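Local coordinates for SnoaL-like polyketide cyclase (Agrobacterium tumefaciens str. C58, PDB 3EHC), which is of unknown function but belongs to the SnoaL-like polyketide cyclases of the NTF2 clan, which fold as a curved sheet with helices packed on it, at residues Asp7-Leu10 with Ala11-Ser15; Arg37-Leu41 with Ser42-Asp46; Asp46-Val49 with Lys50-Ala53; Tyr104-Gln108 with Ala109-Arg113; Leu118-Val121 with Ala122-Gln126. All coordinates share one frame; numbering follows the deposited sequence.

Contacts 1 and 3 lie within helices, contacts 2 and 5 at helix N-terminal ends, and contact 4 is the turn of the hairpin made by strands 96-107 and 110-118. Contact 2 is a surface contact, held by a ring on backbone; the other four are partly buried. Contact 1 turns tyrosines and a leucine of helix 5-17 inward, and its two tyrosine hydroxyls reach contacts 4 and 2: Tyr9 OH lies 2.7 Å from Tyr104 OH, and Tyr12 OH 2.8 Å from Tyr44 OH. Contacts 2 and 3 share Asp46 on helix 40-54, contact 3 being mostly backbone bonding. Contact 4 adds a salt-bridge network. Contact 5, alone among them, meets the second subunit.

Contact 1: Asp7-Leu10 with Ala11-Ser15; sequences DIYL and AYLDS
Tyr9 swings its ring trans to the backbone N (chi1 -172°), while Leu13, one turn later, sets CG on the far side from its carbonyl carbon; the two side chains thereby meet on the same flank of helix 5-17. Leu13 CG sits over one face of the Tyr9 ring, displaced toward the rim, and makes a CH-pi contact 4.2 Å from the ring centroid and 20° off the normal. The two methyls of Leu13 continue the packing along the ring: CD1 touches Tyr9 CE2 at 3.7 Å, and CD2 lies near CZ and the hydroxyl oxygen. Tyr12 comes obliquely at the CD1 and CE1 side of the same ring. Its CD2 is 3.7 Å from Tyr9 CE1, which lies at the edge of the Tyr12 ring, near its plane; the two planes are inclined at 36°. The backbone beneath is regular alpha-helix, with Leu13 N bonded to Tyr9 O at 2.9 Å and Tyr12 N to Ile8 O at 2.9 Å. On the exposed flank a water bridges two acceptors, giving one hydrogen to Leu10 O (2.7 Å) and the other to Asp14 OD1 (2.7 Å); Leu10 O also receives Asp14 N. Ser15 OG turns back to donate to Tyr12 O. The Tyr9 and Tyr12 hydroxyls reach beyond the helix to hydrogen-bond with Tyr104 OH and Tyr44 OH. Each buried phenol therefore combines an apolar ring, packed within the helix and against strand 71-80 or Phe27, with a polar end satisfied by another tyrosine.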
# COMPACT_ATOMS: atom_id res chain seq x y z
N ASP B 7 3.22 10.79 15.93
CA ASP B 7 3.35 10.41 17.32
C ASP B 7 2.17 9.59 17.79
O ASP B 7 2.38 8.58 18.46
CB ASP B 7 3.52 11.64 18.21
CG ASP B 7 4.81 12.35 17.95
OD1 ASP B 7 5.84 11.68 17.79
OD2 ASP B 7 4.81 13.58 17.92
N ILE B 8 0.95 10.03 17.46
CA ILE B 8 -0.30 9.31 17.80
C ILE B 8 -0.24 7.87 17.21
O ILE B 8 -0.51 6.89 17.91
CB ILE B 8 -1.56 10.08 17.31
CG1 ILE B 8 -1.58 11.50 17.91
CG2 ILE B 8 -2.80 9.33 17.69
CD1 ILE B 8 -2.52 12.47 17.24
N TYR B 9 0.17 7.77 15.94
CA TYR B 9 0.26 6.51 15.26
C TYR B 9 1.26 5.55 15.89
O TYR B 9 0.95 4.37 16.06
CB TYR B 9 0.62 6.73 13.78
CG TYR B 9 0.54 5.45 12.99
CD1 TYR B 9 -0.68 4.77 12.85
CD2 TYR B 9 1.67 4.91 12.36
CE1 TYR B 9 -0.77 3.60 12.13
CE2 TYR B 9 1.59 3.72 11.63
CZ TYR B 9 0.35 3.07 11.52
OH TYR B 9 0.21 1.91 10.79
N LEU B 10 2.47 6.03 16.20
CA LEU B 10 3.48 5.17 16.81
C LEU B 10 3.03 4.71 18.21
O LEU B 10 3.34 3.59 18.60
CB LEU B 10 4.86 5.84 16.81
CG LEU B 10 5.56 6.04 15.46
CD1 LEU B 10 6.90 6.71 15.64
CD2 LEU B 10 5.75 4.76 14.71
N ALA B 11 2.28 5.56 18.94
CA ALA B 11 1.69 5.19 20.23
C ALA B 11 0.61 4.11 20.02
O ALA B 11 0.48 3.19 20.81
CB ALA B 11 1.12 6.42 20.96
N TYR B 12 -0.16 4.23 18.94
CA TYR B 12 -1.17 3.21 18.57
C TYR B 12 -0.52 1.86 18.30
O TYR B 12 -0.98 0.83 18.81
CB TYR B 12 -2.00 3.70 17.36
CG TYR B 12 -2.75 2.65 16.56
CD1 TYR B 12 -3.87 2.02 17.06
CD2 TYR B 12 -2.35 2.33 15.26
CE1 TYR B 12 -4.57 1.07 16.31
CE2 TYR B 12 -3.02 1.38 14.51
CZ TYR B 12 -4.14 0.75 15.03
OH TYR B 12 -4.81 -0.20 14.27
N LEU B 13 0.56 1.87 17.53
CA LEU B 13 1.30 0.64 17.21
C LEU B 13 1.90 0.03 18.46
O LEU B 13 1.93 -1.21 18.60
CB LEU B 13 2.40 0.88 16.16
CG LEU B 13 1.98 1.24 14.73
CD1 LEU B 13 3.19 1.26 13.82
CD2 LEU B 13 0.88 0.32 14.21
N ASP B 14 2.37 0.89 19.37
CA ASP B 14 2.86 0.42 20.65
C ASP B 14 1.82 -0.32 21.46
O ASP B 14 2.11 -1.36 22.04
CB ASP B 14 3.41 1.55 21.50
CG ASP B 14 4.85 1.36 21.81
OD1 ASP B 14 5.62 1.47 20.82
OD2 ASP B 14 5.18 1.06 23.00
N SER B 15 0.61 0.23 21.52
CA SER B 15 -0.48 -0.43 22.25
C SER B 15 -0.81 -1.78 21.60
O SER B 15 -1.09 -2.76 22.29
CB SER B 15 -1.73 0.46 22.40
OG SER B 15 -2.56 0.47 21.26
O HOH W 1 5.31 1.81 18.20

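Contact 2: Arg37-Leu41 with Ser42-Asp46; sequences RPFGL and SGYRD
The first turn of helix 40-54 is the setting here, entered from a loop in which Pro38 forms the centre of an inverse gamma turn. Phe39, in the loop leading into the helix, lays its ring against the backbone of Gly43 and Tyr44 in the first helical turn. Gly43 C stands 3.8 Å above the ring plane, over its centre, and Tyr44 N is above the same face nearer the rim, 3.7 Å from Phe39 CE1. The ring gets there because CG lies between the backbone N and the carbonyl carbon (chi1 61°), a rotation that folds the side chain over the following residues. At its outer corner, Phe39 CE1 also touches Tyr44 CD2 at 3.9 Å. Gly43, having no side chain, lets Phe39 O come close: its CA is 3.4 Å from that oxygen in a CA-H...O contact, and Gly43 N gives Phe39 O a weak hydrogen bond. Stronger bonds follow, with Tyr44 N donating to Gly40 O and Arg45 N to Leu41 O, each at 2.9 Å. Gly40, at the junction of loop and helix, has positive phi. Farther round, the arginine chain of Arg45, bent at chi3, slants across Leu41 and brings NH2 to 3.9 Å from Leu41 CD2; Leu41 O lies over one face of the guanidinium. Arg45 NE is held by Phe21 O. Together these contacts make a helix N-terminus whose opening turn is covered by an aromatic ring from the preceding loop, on a helix of the SnoaL-like, NTF2-type fold.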
# COMPACT_ATOMS: atom_id res chain seq x y z
N ARG B 37 -15.60 -1.64 5.39
CA ARG B 37 -16.50 -2.33 6.31
C ARG B 37 -16.79 -1.40 7.49
O ARG B 37 -15.88 -1.07 8.28
CB ARG B 37 -15.91 -3.67 6.75
CG ARG B 37 -15.80 -4.70 5.63
CD ARG B 37 -14.79 -5.78 6.02
NE ARG B 37 -13.43 -5.25 6.18
CZ ARG B 37 -12.45 -5.81 6.90
NH1 ARG B 37 -12.64 -6.96 7.56
NH2 ARG B 37 -11.26 -5.22 6.97
N PRO B 38 -18.06 -0.97 7.62
CA PRO B 38 -18.37 -0.00 8.66
C PRO B 38 -18.61 -0.74 9.98
O PRO B 38 -19.72 -0.75 10.48
CB PRO B 38 -19.63 0.67 8.13
CG PRO B 38 -20.33 -0.42 7.38
CD PRO B 38 -19.28 -1.35 6.87
N PHE B 39 -17.57 -1.34 10.53
CA PHE B 39 -17.74 -2.27 11.66
C PHE B 39 -17.42 -1.69 13.07
O PHE B 39 -17.57 -2.38 14.07
CB PHE B 39 -17.06 -3.63 11.37
CG PHE B 39 -15.55 -3.59 11.13
CD1 PHE B 39 -14.76 -2.51 11.52
CD2 PHE B 39 -14.91 -4.70 10.58
CE1 PHE B 39 -13.39 -2.54 11.32
CE2 PHE B 39 -13.56 -4.73 10.38
CZ PHE B 39 -12.79 -3.66 10.75
N GLY B 40 -17.01 -0.42 13.12
CA GLY B 40 -16.83 0.30 14.37
C GLY B 40 -15.68 -0.16 15.24
O GLY B 40 -14.99 -1.13 14.90
N LEU B 41 -15.50 0.51 16.37
CA LEU B 41 -14.42 0.21 17.32
C LEU B 41 -14.40 -1.27 17.72
O LEU B 41 -13.33 -1.87 17.77
CB LEU B 41 -14.54 1.08 18.59
CG LEU B 41 -13.40 1.07 19.61
CD1 LEU B 41 -12.12 1.59 19.01
CD2 LEU B 41 -13.80 1.91 20.80
N SER B 42 -15.57 -1.86 17.99
CA SER B 42 -15.62 -3.27 18.46
C SER B 42 -15.30 -4.27 17.34
O SER B 42 -14.65 -5.29 17.58
CB SER B 42 -16.95 -3.61 19.18
OG SER B 42 -18.05 -3.62 18.29
N GLY B 43 -15.74 -3.96 16.12
CA GLY B 43 -15.35 -4.75 14.95
C GLY B 43 -13.87 -4.68 14.66
O GLY B 43 -13.28 -5.66 14.23
N TYR B 44 -13.28 -3.51 14.89
CA TYR B 44 -11.86 -3.25 14.73
C TYR B 44 -11.05 -4.01 15.78
O TYR B 44 -10.03 -4.62 15.46
CB TYR B 44 -11.61 -1.74 14.82
CG TYR B 44 -10.35 -1.26 14.13
CD1 TYR B 44 -9.12 -1.38 14.75
CD2 TYR B 44 -10.40 -0.66 12.87
CE1 TYR B 44 -7.94 -0.95 14.15
CE2 TYR B 44 -9.21 -0.21 12.24
CZ TYR B 44 -7.98 -0.37 12.90
OH TYR B 44 -6.78 0.06 12.34
N ARG B 45 -11.51 -3.97 17.03
CA ARG B 45 -10.90 -4.74 18.13
C ARG B 45 -10.92 -6.24 17.82
O ARG B 45 -9.93 -6.92 18.02
CB ARG B 45 -11.62 -4.46 19.45
CG ARG B 45 -11.01 -5.15 20.67
CD ARG B 45 -11.72 -4.78 21.99
NE ARG B 45 -11.54 -3.37 22.35
CZ ARG B 45 -12.48 -2.42 22.28
NH1 ARG B 45 -13.72 -2.68 21.86
NH2 ARG B 45 -12.18 -1.17 22.65
N ASP B 46 -12.06 -6.73 17.33
CA ASP B 46 -12.21 -8.16 16.97
C ASP B 46 -11.23 -8.56 15.88
O ASP B 46 -10.69 -9.65 15.91
CB ASP B 46 -13.62 -8.47 16.43
CG ASP B 46 -14.71 -8.32 17.47
OD1 ASP B 46 -14.41 -8.34 18.69
OD2 ASP B 46 -15.87 -8.19 17.04

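Contact 3: Asp46-Val49 with Lys50-Ala53; sequences DMLV and KDFA
Backbone hydrogen bonds carry most of this contact in the middle and later turns of helix 40-54. Lys50 N donates to Asp46 O at 3.0 Å and Asp51 N to Met47 O at 3.0 Å; Phe52 N reaches Leu48 O and Ala53 N reaches Val49 O, both at 3.1 Å. This is an unbroken run of i to i+4 pairs. Among polar side chains, Asp51 folds back along the helix, with CG opposite the carbonyl carbon and beside its own N (chi1 -67°). That rotation brings Asp51 OD1 to 3.0 Å from Met47 O, an approach of two acceptors and hence no bond, while the same carbonyl takes the Asp51 amide. Lys50 lays only its CB near Asp46 O, at 3.4 Å; its chain, bent at chi2 and chi4, carries NZ to a salt bridge with Asp54. Aromatic contact comes from Phe52, whose CD2 edge faces Leu48 O at 3.3 Å, with the oxygen near the ring plane. Its ring packs outside the helix on Gln19, Phe21 and Leu58. The side chain of Met47, a selenomethionine, comes no nearer to that of Asp51 than 4.2 Å, from CG to OD2. With Leu48 and Phe52 turned inward one turn apart and Asp46 and Lys50 on the exposed side, the segments behave as expected of a helix lying on an NTF2-type fold.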
# COMPACT_ATOMS: atom_id res chain seq x y z
N ASP B 46 -12.06 -6.73 17.33
CA ASP B 46 -12.21 -8.16 16.97
C ASP B 46 -11.23 -8.56 15.88
O ASP B 46 -10.69 -9.65 15.91
CB ASP B 46 -13.62 -8.47 16.43
CG ASP B 46 -14.71 -8.32 17.47
OD1 ASP B 46 -14.41 -8.34 18.69
OD2 ASP B 46 -15.87 -8.19 17.04
N MSE B 47 -11.06 -7.68 14.91
CA MSE B 47 -10.10 -7.89 13.82
C MSE B 47 -8.67 -8.05 14.32
O MSE B 47 -7.99 -8.96 13.90
CB MSE B 47 -10.17 -6.74 12.82
CG MSE B 47 -9.08 -6.74 11.76
SE MSE B 47 -9.06 -5.12 10.67
CE MSE B 47 -8.21 -3.83 11.89
N LEU B 48 -8.23 -7.16 15.21
CA LEU B 48 -6.89 -7.25 15.80
C LEU B 48 -6.72 -8.47 16.73
O LEU B 48 -5.66 -9.08 16.73
CB LEU B 48 -6.52 -5.96 16.54
CG LEU B 48 -6.60 -4.65 15.79
CD1 LEU B 48 -6.62 -3.47 16.79
CD2 LEU B 48 -5.44 -4.55 14.81
N VAL B 49 -7.75 -8.80 17.51
CA VAL B 49 -7.74 -10.00 18.37
C VAL B 49 -7.56 -11.26 17.51
O VAL B 49 -6.86 -12.21 17.89
CB VAL B 49 -9.03 -10.09 19.24
CG1 VAL B 49 -9.27 -11.51 19.76
CG2 VAL B 49 -8.97 -9.11 20.41
N LYS B 50 -8.22 -11.29 16.35
CA LYS B 50 -8.13 -12.42 15.43
C LYS B 50 -6.76 -12.52 14.75
O LYS B 50 -6.22 -13.63 14.61
CB LYS B 50 -9.19 -12.31 14.32
CG LYS B 50 -9.43 -13.63 13.54
CD LYS B 50 -9.62 -13.40 12.03
CE LYS B 50 -10.07 -14.67 11.30
NZ LYS B 50 -9.28 -15.88 11.68
N ASP B 51 -6.21 -11.37 14.34
CA ASP B 51 -4.86 -11.29 13.78
C ASP B 51 -3.81 -11.88 14.74
O ASP B 51 -2.92 -12.60 14.29
CB ASP B 51 -4.46 -9.83 13.45
CG ASP B 51 -5.27 -9.20 12.30
OD1 ASP B 51 -6.14 -9.88 11.68
OD2 ASP B 51 -5.03 -7.98 12.03
N PHE B 52 -3.90 -11.56 16.03
CA PHE B 52 -2.97 -12.11 17.00
C PHE B 52 -3.22 -13.59 17.26
O PHE B 52 -2.27 -14.33 17.50
CB PHE B 52 -2.97 -11.29 18.27
CG PHE B 52 -2.08 -10.09 18.20
CD1 PHE B 52 -0.72 -10.21 18.42
CD2 PHE B 52 -2.59 -8.84 17.88
CE1 PHE B 52 0.11 -9.09 18.35
CE2 PHE B 52 -1.77 -7.73 17.82
CZ PHE B 52 -0.42 -7.86 18.06
N ALA B 53 -4.49 -14.03 17.21
CA ALA B 53 -4.80 -15.46 17.38
C ALA B 53 -4.16 -16.26 16.23
O ALA B 53 -3.56 -17.32 16.43
CB ALA B 53 -6.33 -15.69 17.41

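Contact 4: Tyr104-Gln108 with Ala109-Arg113; sequences YDFEQ and AKIRR. With SO4 (sulfate ion), chain H.
Tyr104 meets Ile111 across the hairpin, its CD2 3.7 Å from Ile111 CG1 as the two side chains slant past each other. Asp105 gives its N to Arg113 O at 2.8 Å, and its carbonyl receives two amides, Arg112 N at 2.8 Å and Arg113 N at 3.2 Å. Two residues facing one make this a classic beta bulge, in the hairpin of strands 96-107 and 110-118. The Asp105 carboxylate runs alongside Arg113, where OD2 takes a weak bond from NH1 as part of a salt bridge. Phe106 turns its ring toward Ile111, whose CA lies over one face, with Ala109 C at the edge, while CZ touches Ile111 CG1 at 3.7 Å. Glu107 bonds through N to Lys110 O and opens a type I' turn. Its OE2 makes a salt bridge with Arg113 NH1 at 3.3 Å, met from above the carboxylate plane though within the guanidinium plane, so that Asp105, Glu107 and Arg113 form a network. Alongside, Arg112 CG is 3.7 Å from Glu107 CD; beyond it, the Arg112 guanidinium gives NE and NH2 to a sulfate, probably a crystallisation additive, and NH1 to Glu33. Gln108 and Ala109 form the turn's corners, both with positive phi.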
# COMPACT_ATOMS: atom_id res chain seq x y z
N TYR B 104 -4.63 6.00 6.48
CA TYR B 104 -5.54 6.34 7.57
C TYR B 104 -6.06 7.76 7.41
O TYR B 104 -5.30 8.69 7.13
CB TYR B 104 -4.86 6.25 8.93
CG TYR B 104 -4.22 4.91 9.25
CD1 TYR B 104 -2.92 4.64 8.84
CD2 TYR B 104 -4.91 3.92 9.96
CE1 TYR B 104 -2.30 3.44 9.14
CE2 TYR B 104 -4.30 2.68 10.26
CZ TYR B 104 -2.99 2.46 9.84
OH TYR B 104 -2.35 1.26 10.11
N ASP B 105 -7.38 7.91 7.57
CA ASP B 105 -8.00 9.22 7.64
C ASP B 105 -8.29 9.39 9.14
O ASP B 105 -8.96 8.56 9.74
CB ASP B 105 -9.24 9.25 6.74
CG ASP B 105 -9.83 10.65 6.55
OD1 ASP B 105 -9.16 11.72 6.74
OD2 ASP B 105 -11.05 10.67 6.21
N PHE B 106 -7.72 10.45 9.73
CA PHE B 106 -7.91 10.78 11.14
C PHE B 106 -9.00 11.83 11.29
O PHE B 106 -9.14 12.72 10.44
CB PHE B 106 -6.61 11.31 11.75
CG PHE B 106 -5.67 10.24 12.20
CD1 PHE B 106 -4.83 9.61 11.28
CD2 PHE B 106 -5.64 9.84 13.53
CE1 PHE B 106 -3.97 8.61 11.67
CE2 PHE B 106 -4.79 8.85 13.94
CZ PHE B 106 -3.94 8.22 12.99
N GLU B 107 -9.77 11.71 12.36
CA GLU B 107 -10.74 12.73 12.78
C GLU B 107 -10.64 12.91 14.29
O GLU B 107 -10.85 11.97 15.06
CB GLU B 107 -12.18 12.35 12.42
CG GLU B 107 -12.55 12.72 10.98
CD GLU B 107 -14.00 12.41 10.64
OE1 GLU B 107 -14.80 12.14 11.58
OE2 GLU B 107 -14.34 12.43 9.43
N GLN B 108 -10.29 14.12 14.70
CA GLN B 108 -10.09 14.43 16.11
C GLN B 108 -9.11 13.49 16.81
O GLN B 108 -9.41 12.99 17.91
CB GLN B 108 -11.44 14.46 16.83
CG GLN B 108 -12.27 15.66 16.40
CD GLN B 108 -13.67 15.29 16.09
OE1 GLN B 108 -14.52 15.23 17.00
NE2 GLN B 108 -13.96 15.04 14.80
N ALA B 109 -7.94 13.30 16.18
CA ALA B 109 -6.80 12.52 16.74
C ALA B 109 -7.05 11.00 16.83
O ALA B 109 -6.31 10.29 17.51
CB ALA B 109 -6.36 13.10 18.10
N LYS B 110 -8.07 10.52 16.14
CA LYS B 110 -8.39 9.08 16.10
C LYS B 110 -8.60 8.57 14.66
O LYS B 110 -9.11 9.28 13.79
CB LYS B 110 -9.67 8.79 16.91
CG LYS B 110 -9.61 9.13 18.39
CD LYS B 110 -10.88 8.64 19.09
CE LYS B 110 -10.89 8.98 20.57
NZ LYS B 110 -12.04 8.32 21.24
N ILE B 111 -8.22 7.32 14.44
CA ILE B 111 -8.39 6.65 13.15
C ILE B 111 -9.87 6.50 12.85
O ILE B 111 -10.59 5.91 13.65
CB ILE B 111 -7.75 5.24 13.15
CG1 ILE B 111 -6.22 5.35 13.13
CG2 ILE B 111 -8.29 4.38 11.97
CD1 ILE B 111 -5.53 4.23 13.90
N ARG B 112 -10.29 7.00 11.69
CA ARG B 112 -11.71 7.01 11.30
C ARG B 112 -11.98 6.14 10.07
O ARG B 112 -13.01 5.48 9.97
CB ARG B 112 -12.14 8.47 11.06
CG ARG B 112 -13.60 8.71 10.67
CD ARG B 112 -14.60 7.98 11.52
NE ARG B 112 -15.96 8.22 11.04
CZ ARG B 112 -16.57 7.51 10.09
NH1 ARG B 112 -15.97 6.50 9.47
NH2 ARG B 112 -17.82 7.82 9.75
N ARG B 113 -11.06 6.16 9.12
CA ARG B 113 -11.14 5.31 7.94
C ARG B 113 -9.76 4.73 7.62
O ARG B 113 -8.74 5.42 7.75
CB ARG B 113 -11.65 6.11 6.75
CG ARG B 113 -12.99 6.73 6.95
CD ARG B 113 -13.37 7.61 5.79
NE ARG B 113 -14.69 8.18 6.00
CZ ARG B 113 -14.95 9.23 6.78
NH1 ARG B 113 -13.98 9.87 7.44
NH2 ARG B 113 -16.20 9.65 6.90
S SO4 H . -19.02 10.24 12.07
O1 SO4 H . -17.96 9.66 12.90
O2 SO4 H . -19.57 11.44 12.70
O3 SO4 H . -20.08 9.25 11.86
O4 SO4 H . -18.45 10.68 10.80

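Contact 5: Leu118-Val121 with Ala122-Gln126; sequences LDKV and AIERQ. With SO4 (sulfate ion), chain G.
Val121 and Arg125 are slanted across one another one turn apart, with Val121 CG1 3.4 Å above one face of the guanidinium, toward its rim, and 3.6 Å from NH2. Arg125 runs extended from CG to NE past the valine, and its NH2 gives a nearly straight hydrogen bond (167°) to O3 of a sulfate at 3.1 Å; the ion also binds Asn35 of the second subunit. Lys120 and Glu124 likewise slant past each other. Lys120 CE approaches Glu124 OE2 to 3.4 Å, but NZ stays 4.4 Å from it, beyond a salt bridge. The ammonium bonds instead to Met87 O and makes a salt bridge with Glu124 OE1 of the second subunit, and reciprocally. Asp119 turns CG away from its own N (chi1 -168°), which points the carboxylate at the next turn: Ala122 N is shared weakly between Asp119 OD1 and O, and OD2 lies 3.3 Å from Ala122 CB. At the far end Gln126 NE2 donates to Ala122 O from above the carbonyl plane, on the face opposite Gln126 N. The arrangement is an Asp N-cap opening a C-terminal helix whose reciprocal Lys-Glu salt bridges join the two subunits.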
# COMPACT_ATOMS: atom_id res chain seq x y z
N LEU B 118 -2.24 -5.77 1.75
CA LEU B 118 -1.12 -6.66 2.15
C LEU B 118 -0.45 -7.30 0.92
O LEU B 118 -1.11 -7.52 -0.10
CB LEU B 118 -1.64 -7.77 3.08
CG LEU B 118 -2.04 -7.33 4.49
CD1 LEU B 118 -3.13 -8.26 5.08
CD2 LEU B 118 -0.84 -7.31 5.40
N ASP B 119 0.86 -7.56 1.01
CA ASP B 119 1.61 -8.13 -0.09
C ASP B 119 1.51 -9.67 -0.06
O ASP B 119 2.41 -10.37 0.42
CB ASP B 119 3.07 -7.65 -0.06
CG ASP B 119 3.85 -7.98 -1.33
OD1 ASP B 119 3.27 -8.50 -2.30
OD2 ASP B 119 5.06 -7.73 -1.36
N LYS B 120 0.40 -10.17 -0.62
CA LYS B 120 0.13 -11.57 -0.75
C LYS B 120 1.14 -12.24 -1.66
O LYS B 120 1.54 -13.37 -1.39
CB LYS B 120 -1.32 -11.81 -1.22
CG LYS B 120 -1.69 -13.26 -1.40
CD LYS B 120 -3.17 -13.53 -1.42
CE LYS B 120 -3.44 -15.02 -1.57
NZ LYS B 120 -4.88 -15.36 -1.60
N VAL B 121 1.57 -11.54 -2.72
CA VAL B 121 2.52 -12.11 -3.67
C VAL B 121 3.83 -12.51 -2.97
O VAL B 121 4.39 -13.52 -3.32
CB VAL B 121 2.73 -11.17 -4.91
CG1 VAL B 121 3.69 -11.78 -5.89
CG2 VAL B 121 1.37 -10.91 -5.63
N ALA B 122 4.31 -11.70 -2.01
CA ALA B 122 5.54 -11.96 -1.24
C ALA B 122 5.42 -13.27 -0.48
O ALA B 122 6.35 -14.07 -0.45
CB ALA B 122 5.83 -10.76 -0.26
N ILE B 123 4.24 -13.50 0.10
CA ILE B 123 3.99 -14.74 0.84
C ILE B 123 3.95 -15.95 -0.11
O ILE B 123 4.51 -16.99 0.19
CB ILE B 123 2.69 -14.69 1.70
CG1 ILE B 123 2.67 -13.47 2.62
CG2 ILE B 123 2.52 -16.03 2.58
CD1 ILE B 123 1.30 -13.31 3.42
N GLU B 124 3.24 -15.81 -1.23
CA GLU B 124 3.16 -16.86 -2.25
C GLU B 124 4.53 -17.33 -2.71
O GLU B 124 4.78 -18.54 -2.81
CB GLU B 124 2.30 -16.36 -3.43
CG GLU B 124 0.81 -16.32 -3.12
CD GLU B 124 -0.06 -15.58 -4.19
OE1 GLU B 124 0.48 -14.90 -5.11
OE2 GLU B 124 -1.30 -15.68 -4.13
N ARG B 125 5.38 -16.36 -2.99
CA ARG B 125 6.75 -16.65 -3.37
C ARG B 125 7.54 -17.40 -2.34
O ARG B 125 8.33 -18.23 -2.70
CB ARG B 125 7.48 -15.35 -3.68
CG ARG B 125 7.10 -14.87 -5.01
CD ARG B 125 7.84 -13.63 -5.36
NE ARG B 125 7.20 -13.00 -6.51
CZ ARG B 125 7.25 -11.70 -6.77
NH1 ARG B 125 7.91 -10.89 -5.94
NH2 ARG B 125 6.63 -11.22 -7.85
N GLN B 126 7.35 -17.08 -1.06
CA GLN B 126 8.05 -17.76 0.01
C GLN B 126 7.61 -19.21 0.22
O GLN B 126 8.41 -20.02 0.65
CB GLN B 126 7.90 -16.97 1.31
CG GLN B 126 8.75 -15.76 1.30
CD GLN B 126 8.40 -14.75 2.38
OE1 GLN B 126 8.78 -14.89 3.55
NE2 GLN B 126 7.72 -13.69 1.97
S SO4 G . 7.99 -7.15 -7.53
O1 SO4 G . 9.42 -7.42 -7.82
O2 SO4 G . 7.76 -7.20 -6.09
O3 SO4 G . 7.12 -8.14 -8.18
O4 SO4 G . 7.64 -5.84 -8.06